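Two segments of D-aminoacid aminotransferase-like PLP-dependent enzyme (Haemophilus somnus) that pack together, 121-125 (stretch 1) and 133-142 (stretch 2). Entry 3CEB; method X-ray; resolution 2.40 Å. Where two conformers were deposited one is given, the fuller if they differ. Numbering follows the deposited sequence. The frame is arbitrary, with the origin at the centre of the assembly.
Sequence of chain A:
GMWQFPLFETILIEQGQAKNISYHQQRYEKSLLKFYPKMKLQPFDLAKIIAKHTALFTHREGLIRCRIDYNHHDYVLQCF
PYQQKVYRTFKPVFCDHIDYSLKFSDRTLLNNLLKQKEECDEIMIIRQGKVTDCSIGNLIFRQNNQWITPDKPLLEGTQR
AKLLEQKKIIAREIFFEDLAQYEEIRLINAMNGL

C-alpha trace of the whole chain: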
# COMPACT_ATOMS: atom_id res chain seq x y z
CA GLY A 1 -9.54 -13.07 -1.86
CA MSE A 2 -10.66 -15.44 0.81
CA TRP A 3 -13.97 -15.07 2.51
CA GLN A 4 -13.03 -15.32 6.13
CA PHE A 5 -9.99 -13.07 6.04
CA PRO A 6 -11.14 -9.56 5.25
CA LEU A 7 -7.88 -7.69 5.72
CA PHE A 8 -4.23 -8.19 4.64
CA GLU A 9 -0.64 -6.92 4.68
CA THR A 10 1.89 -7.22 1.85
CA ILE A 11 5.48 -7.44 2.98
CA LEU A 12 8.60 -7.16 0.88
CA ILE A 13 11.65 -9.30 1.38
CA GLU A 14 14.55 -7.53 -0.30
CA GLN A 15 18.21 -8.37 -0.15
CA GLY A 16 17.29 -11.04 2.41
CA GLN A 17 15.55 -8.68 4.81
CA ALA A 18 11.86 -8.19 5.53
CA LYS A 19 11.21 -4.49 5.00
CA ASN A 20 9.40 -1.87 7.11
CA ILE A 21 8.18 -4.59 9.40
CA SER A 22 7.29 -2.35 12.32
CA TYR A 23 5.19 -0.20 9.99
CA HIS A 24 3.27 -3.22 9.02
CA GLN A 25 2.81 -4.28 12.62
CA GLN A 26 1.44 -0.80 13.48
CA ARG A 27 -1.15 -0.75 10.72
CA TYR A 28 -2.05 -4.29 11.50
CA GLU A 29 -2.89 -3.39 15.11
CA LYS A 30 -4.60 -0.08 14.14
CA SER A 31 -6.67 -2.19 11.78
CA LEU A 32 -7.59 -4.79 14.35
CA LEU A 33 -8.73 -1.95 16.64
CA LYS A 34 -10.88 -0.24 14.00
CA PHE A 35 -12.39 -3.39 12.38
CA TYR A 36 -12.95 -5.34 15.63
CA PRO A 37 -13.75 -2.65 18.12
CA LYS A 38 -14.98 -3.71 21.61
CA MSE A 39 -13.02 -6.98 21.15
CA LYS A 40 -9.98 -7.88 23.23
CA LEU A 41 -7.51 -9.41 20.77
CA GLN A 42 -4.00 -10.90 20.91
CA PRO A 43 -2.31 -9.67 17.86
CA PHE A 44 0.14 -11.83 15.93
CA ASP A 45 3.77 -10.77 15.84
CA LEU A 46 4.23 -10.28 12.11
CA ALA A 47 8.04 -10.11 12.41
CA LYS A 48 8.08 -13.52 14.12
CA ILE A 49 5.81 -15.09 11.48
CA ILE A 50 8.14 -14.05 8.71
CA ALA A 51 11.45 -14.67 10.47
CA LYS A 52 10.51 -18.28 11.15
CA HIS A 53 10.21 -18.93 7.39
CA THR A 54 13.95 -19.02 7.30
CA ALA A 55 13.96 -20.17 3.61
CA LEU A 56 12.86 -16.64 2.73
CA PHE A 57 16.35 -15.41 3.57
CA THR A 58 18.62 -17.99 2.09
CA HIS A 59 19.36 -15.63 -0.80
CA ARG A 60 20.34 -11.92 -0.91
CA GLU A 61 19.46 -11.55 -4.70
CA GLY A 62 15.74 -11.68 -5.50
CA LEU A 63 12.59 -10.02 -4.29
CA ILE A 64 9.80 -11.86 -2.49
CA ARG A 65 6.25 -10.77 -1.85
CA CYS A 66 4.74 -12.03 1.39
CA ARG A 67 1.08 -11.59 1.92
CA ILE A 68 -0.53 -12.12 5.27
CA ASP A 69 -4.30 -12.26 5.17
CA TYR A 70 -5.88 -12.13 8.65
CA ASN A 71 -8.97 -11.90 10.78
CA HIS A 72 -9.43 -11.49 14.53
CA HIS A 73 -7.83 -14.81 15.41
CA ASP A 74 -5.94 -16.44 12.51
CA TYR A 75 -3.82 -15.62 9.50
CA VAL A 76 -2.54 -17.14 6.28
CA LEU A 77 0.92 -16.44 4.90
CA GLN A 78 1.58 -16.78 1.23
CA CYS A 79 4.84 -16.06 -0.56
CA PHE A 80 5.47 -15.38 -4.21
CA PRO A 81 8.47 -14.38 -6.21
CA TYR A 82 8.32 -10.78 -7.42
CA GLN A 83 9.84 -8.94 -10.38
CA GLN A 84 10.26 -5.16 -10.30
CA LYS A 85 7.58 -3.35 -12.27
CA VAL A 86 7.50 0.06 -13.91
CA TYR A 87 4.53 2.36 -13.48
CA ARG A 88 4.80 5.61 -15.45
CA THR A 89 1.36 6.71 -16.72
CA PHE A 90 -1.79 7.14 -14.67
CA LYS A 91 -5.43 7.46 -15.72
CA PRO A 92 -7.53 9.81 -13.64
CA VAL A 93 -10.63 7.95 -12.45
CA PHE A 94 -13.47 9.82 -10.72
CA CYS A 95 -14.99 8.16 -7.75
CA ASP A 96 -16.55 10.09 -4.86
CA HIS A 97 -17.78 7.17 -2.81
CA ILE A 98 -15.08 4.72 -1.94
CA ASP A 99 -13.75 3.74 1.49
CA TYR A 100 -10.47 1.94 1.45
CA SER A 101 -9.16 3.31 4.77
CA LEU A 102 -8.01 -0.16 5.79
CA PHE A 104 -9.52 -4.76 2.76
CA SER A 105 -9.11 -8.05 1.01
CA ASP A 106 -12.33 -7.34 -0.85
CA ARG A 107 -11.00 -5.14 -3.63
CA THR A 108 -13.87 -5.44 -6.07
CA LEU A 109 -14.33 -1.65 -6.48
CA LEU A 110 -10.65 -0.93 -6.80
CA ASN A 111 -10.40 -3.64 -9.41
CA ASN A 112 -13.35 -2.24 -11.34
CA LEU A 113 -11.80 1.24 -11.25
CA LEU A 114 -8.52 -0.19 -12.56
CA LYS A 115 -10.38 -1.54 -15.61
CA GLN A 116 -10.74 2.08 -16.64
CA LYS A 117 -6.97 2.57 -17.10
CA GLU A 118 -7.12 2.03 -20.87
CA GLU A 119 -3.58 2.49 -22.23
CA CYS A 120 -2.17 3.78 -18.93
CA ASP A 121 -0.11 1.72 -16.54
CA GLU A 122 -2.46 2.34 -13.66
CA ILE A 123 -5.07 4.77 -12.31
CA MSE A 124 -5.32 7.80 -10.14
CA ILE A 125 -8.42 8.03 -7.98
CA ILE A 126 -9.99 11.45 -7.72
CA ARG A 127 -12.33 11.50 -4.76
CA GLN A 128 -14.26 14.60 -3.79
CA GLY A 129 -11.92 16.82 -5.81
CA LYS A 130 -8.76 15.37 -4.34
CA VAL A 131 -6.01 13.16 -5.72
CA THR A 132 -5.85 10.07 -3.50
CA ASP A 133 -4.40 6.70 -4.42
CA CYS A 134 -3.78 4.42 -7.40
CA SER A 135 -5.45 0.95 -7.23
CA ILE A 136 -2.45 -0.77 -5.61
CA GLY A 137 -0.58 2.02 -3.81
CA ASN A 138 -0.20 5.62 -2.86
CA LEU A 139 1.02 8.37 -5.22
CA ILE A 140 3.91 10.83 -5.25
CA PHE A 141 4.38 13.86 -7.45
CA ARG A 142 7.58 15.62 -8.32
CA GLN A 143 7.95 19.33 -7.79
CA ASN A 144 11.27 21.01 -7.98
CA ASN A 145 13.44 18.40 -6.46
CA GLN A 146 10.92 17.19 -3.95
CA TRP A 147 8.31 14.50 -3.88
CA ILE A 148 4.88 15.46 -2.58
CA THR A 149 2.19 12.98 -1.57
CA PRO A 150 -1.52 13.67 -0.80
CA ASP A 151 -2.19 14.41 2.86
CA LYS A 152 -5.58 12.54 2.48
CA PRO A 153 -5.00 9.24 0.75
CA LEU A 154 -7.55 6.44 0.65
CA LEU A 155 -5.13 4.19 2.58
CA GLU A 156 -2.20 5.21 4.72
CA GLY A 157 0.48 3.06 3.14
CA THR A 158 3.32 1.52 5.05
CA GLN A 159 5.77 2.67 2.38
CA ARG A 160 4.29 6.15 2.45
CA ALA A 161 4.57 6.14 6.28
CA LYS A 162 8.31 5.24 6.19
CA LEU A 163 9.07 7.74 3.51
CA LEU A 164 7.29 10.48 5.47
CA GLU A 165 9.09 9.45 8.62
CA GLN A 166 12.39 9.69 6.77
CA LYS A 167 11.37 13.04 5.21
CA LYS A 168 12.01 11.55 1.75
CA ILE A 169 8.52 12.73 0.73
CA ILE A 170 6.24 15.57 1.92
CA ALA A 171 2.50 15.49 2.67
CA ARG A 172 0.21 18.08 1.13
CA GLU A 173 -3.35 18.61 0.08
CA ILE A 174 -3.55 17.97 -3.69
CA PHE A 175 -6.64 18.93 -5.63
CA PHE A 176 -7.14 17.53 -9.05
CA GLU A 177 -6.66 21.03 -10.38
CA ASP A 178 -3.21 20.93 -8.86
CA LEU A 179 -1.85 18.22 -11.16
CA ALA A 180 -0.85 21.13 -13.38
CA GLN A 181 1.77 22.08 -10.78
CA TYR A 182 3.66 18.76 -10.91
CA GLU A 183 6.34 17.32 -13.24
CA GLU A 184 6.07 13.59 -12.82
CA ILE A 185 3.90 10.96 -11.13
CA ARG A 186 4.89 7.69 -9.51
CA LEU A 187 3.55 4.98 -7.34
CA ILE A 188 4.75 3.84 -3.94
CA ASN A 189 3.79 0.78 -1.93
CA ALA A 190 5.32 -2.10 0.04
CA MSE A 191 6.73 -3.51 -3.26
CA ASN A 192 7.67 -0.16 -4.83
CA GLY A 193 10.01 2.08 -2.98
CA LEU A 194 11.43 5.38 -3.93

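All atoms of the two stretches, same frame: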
# COMPACT_ATOMS: atom_id res chain seq x y z
N ASP A 121 -0.66 2.79 -17.35
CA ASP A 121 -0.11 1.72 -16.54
C ASP A 121 -0.91 1.49 -15.28
O ASP A 121 -0.75 0.49 -14.61
CB ASP A 121 1.28 2.04 -16.07
CG ASP A 121 2.26 2.11 -17.16
OD1 ASP A 121 2.11 1.37 -18.14
OD2 ASP A 121 3.22 2.88 -16.99
N GLU A 122 -1.74 2.45 -14.91
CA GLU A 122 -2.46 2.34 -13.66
C GLU A 122 -3.41 3.54 -13.54
O GLU A 122 -3.60 4.28 -14.52
CB GLU A 122 -1.40 2.13 -12.57
CG GLU A 122 -1.75 2.06 -11.12
CD GLU A 122 -2.82 1.11 -10.67
OE1 GLU A 122 -2.63 -0.10 -10.44
OE2 GLU A 122 -3.86 1.66 -10.35
N ILE A 123 -4.07 3.71 -12.40
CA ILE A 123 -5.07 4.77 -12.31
C ILE A 123 -4.72 5.73 -11.21
O ILE A 123 -3.77 5.51 -10.46
CB ILE A 123 -6.53 4.26 -12.10
CG1 ILE A 123 -6.69 3.51 -10.77
CG2 ILE A 123 -6.95 3.39 -13.26
CD1 ILE A 123 -8.09 2.99 -10.46
N MSE A 124 -5.51 6.77 -11.12
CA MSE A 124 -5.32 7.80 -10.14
C MSE A 124 -6.71 8.22 -9.68
O MSE A 124 -7.48 8.79 -10.44
CB MSE A 124 -4.54 8.94 -10.79
CG MSE A 124 -4.36 10.14 -9.93
SE MSE A 124 -3.14 11.43 -10.71
CE MSE A 124 -1.54 10.53 -10.18
N ILE A 125 -7.06 7.85 -8.45
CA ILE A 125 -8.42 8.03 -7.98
C ILE A 125 -8.67 9.44 -7.43
O ILE A 125 -8.06 9.87 -6.43
CB ILE A 125 -8.77 6.99 -6.91
CG1 ILE A 125 -8.65 5.57 -7.49
CG2 ILE A 125 -10.19 7.23 -6.40
CD1 ILE A 125 -8.57 4.49 -6.48
N ASP A 133 -5.29 7.82 -4.17
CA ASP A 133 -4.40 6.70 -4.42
C ASP A 133 -4.51 6.14 -5.84
O ASP A 133 -5.47 6.48 -6.56
CB ASP A 133 -4.76 5.55 -3.47
CG ASP A 133 -4.64 5.90 -1.97
OD1 ASP A 133 -4.45 7.07 -1.55
OD2 ASP A 133 -4.75 4.94 -1.17
N CYS A 134 -3.57 5.28 -6.24
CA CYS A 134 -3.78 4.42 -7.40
C CYS A 134 -4.42 3.12 -6.84
O CYS A 134 -4.69 3.05 -5.65
CB CYS A 134 -2.52 4.14 -8.23
SG CYS A 134 -1.25 3.19 -7.42
N SER A 135 -4.68 2.12 -7.69
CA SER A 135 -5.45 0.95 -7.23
C SER A 135 -4.64 0.09 -6.30
O SER A 135 -5.21 -0.57 -5.45
CB SER A 135 -5.93 0.05 -8.36
OG SER A 135 -4.93 -0.88 -8.73
N ILE A 136 -3.31 0.11 -6.44
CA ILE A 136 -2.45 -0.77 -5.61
C ILE A 136 -1.50 -0.02 -4.67
O ILE A 136 -0.76 -0.64 -3.93
CB ILE A 136 -1.58 -1.76 -6.45
CG1 ILE A 136 -0.55 -0.98 -7.25
CG2 ILE A 136 -2.42 -2.66 -7.34
CD1 ILE A 136 0.33 -1.87 -8.18
N GLY A 137 -1.51 1.30 -4.67
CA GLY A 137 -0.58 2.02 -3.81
C GLY A 137 -0.91 3.49 -3.67
O GLY A 137 -1.95 3.96 -4.16
N ASN A 138 -0.06 4.20 -2.95
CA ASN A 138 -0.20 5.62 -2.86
C ASN A 138 0.52 6.30 -4.05
O ASN A 138 1.23 5.66 -4.83
CB ASN A 138 0.35 6.14 -1.52
CG ASN A 138 -0.39 5.59 -0.32
OD1 ASN A 138 0.20 4.89 0.52
ND2 ASN A 138 -1.69 5.88 -0.23
N LEU A 139 0.38 7.62 -4.14
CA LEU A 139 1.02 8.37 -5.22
C LEU A 139 1.91 9.50 -4.72
O LEU A 139 1.69 10.08 -3.66
CB LEU A 139 -0.04 8.88 -6.20
CG LEU A 139 -0.86 7.86 -6.99
CD1 LEU A 139 -2.05 8.55 -7.58
CD2 LEU A 139 -0.07 7.07 -8.06
N ILE A 140 2.96 9.77 -5.51
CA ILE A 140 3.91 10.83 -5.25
C ILE A 140 4.10 11.64 -6.53
O ILE A 140 4.03 11.11 -7.64
CB ILE A 140 5.28 10.32 -4.69
CG1 ILE A 140 6.02 9.42 -5.68
CG2 ILE A 140 5.07 9.56 -3.40
CD1 ILE A 140 7.46 9.06 -5.22
N PHE A 141 4.34 12.92 -6.36
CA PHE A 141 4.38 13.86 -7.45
C PHE A 141 5.60 14.72 -7.33
O PHE A 141 5.90 15.22 -6.27
CB PHE A 141 3.12 14.72 -7.39
CG PHE A 141 1.84 13.92 -7.51
CD1 PHE A 141 1.23 13.38 -6.39
CD2 PHE A 141 1.27 13.66 -8.75
CE1 PHE A 141 0.07 12.60 -6.52
CE2 PHE A 141 0.11 12.91 -8.89
CZ PHE A 141 -0.48 12.36 -7.77
N ARG A 142 6.33 14.90 -8.41
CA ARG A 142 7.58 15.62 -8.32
C ARG A 142 7.39 17.10 -8.54
O ARG A 142 6.73 17.52 -9.44
CB ARG A 142 8.63 15.05 -9.28
CG ARG A 142 10.04 15.52 -8.98
CD ARG A 142 11.10 14.76 -9.81
NE ARG A 142 10.93 14.89 -11.27
CZ ARG A 142 11.19 15.99 -11.98
NH1 ARG A 142 11.63 17.11 -11.38
NH2 ARG A 142 11.01 15.99 -13.30

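Contact between residues 121-125 and 133-142 of the D-aminoacid aminotransferase-like enzyme, which together bury 423 Å² of surface. Met124 (68 Å²) and Glu122 (67 Å²) have the most area covered by the other stretch, followed by Ile125 (48 Å²), and the three make contacts of different kinds: apolar, carboxylate and backbone.

Glu122 is buried, and its CA-to-CB bond points toward the second stretch. With chi1 at t and chi2 at p, the side chain folds so that its carboxylate lies beside Cys134, Ser135 and Ile136 in the loop before the strand. The backbone N of Ser135 donates a hydrogen bond to Glu122 OE2 (2.8 Å, 162° at the hydrogen), a short and nearly straight bond. The same oxygen accepts a second one from within its own stretch, Ile123 N to Glu122 OE2 (2.9 Å, 164°). One carboxylate oxygen thus ties together two backbone amides, one from each stretch. The other oxygen, Glu122 OE1, lies 3.0 Å from Ser135 OG, so both the amide and the hydroxyl of Ser135 face the carboxylate. Carbons of the neighbouring residues also lie near the carboxylate: Ile136 CG1 is 3.9 Å from Glu122 OE1, and Cys134 CB is 3.5 Å from Glu122 OE2.

Met124, a selenomethionine for which one of two deposited conformers is given, works through the far end of its side chain. Its CA-to-CB bond points sideways, but an extended chi1 and chi2 (both t) carry the terminal methyl to the strand of the second stretch. There, in the conformer given, Met124 CE touches two apolar side chains, at distances short for carbon-carbon contacts (3.3 Å from Leu139 CD1, 3.2 Å from Phe141 CE2). The methyl meets the Phe141 ring at its edge, near the ring plane, rather than over the face. The selenium keeps the same relation: Met124 SE is 5.2 Å from the centroid of the Phe141 ring and 85° off the ring normal. Leu139 directs its CA-to-CB bond toward the first stretch, whereas that of its neighbour Ile140 points away, as expected for successive residues of a strand.

Ile125 supplies the backbone link. Its N donates to the carbonyl O of Asp133 (2.8 Å, 166°), where the two stretches run close; the CA atoms of Met124 and Cys134 are 4.6 Å apart. Just beyond, Ile123 O approaches Cys134, lying 2.9 Å from Cys134 CB and making a CA-H...O contact with Cys134 CA (3.2 Å, 125° at the hydrogen). Cys134 is also held within its own stretch, where its N donates to Gly137 O (2.9 Å) and closes the turn that leads into the strand. Ile123 CD1 lies 4.2 Å from Ser135 CB, a looser contact.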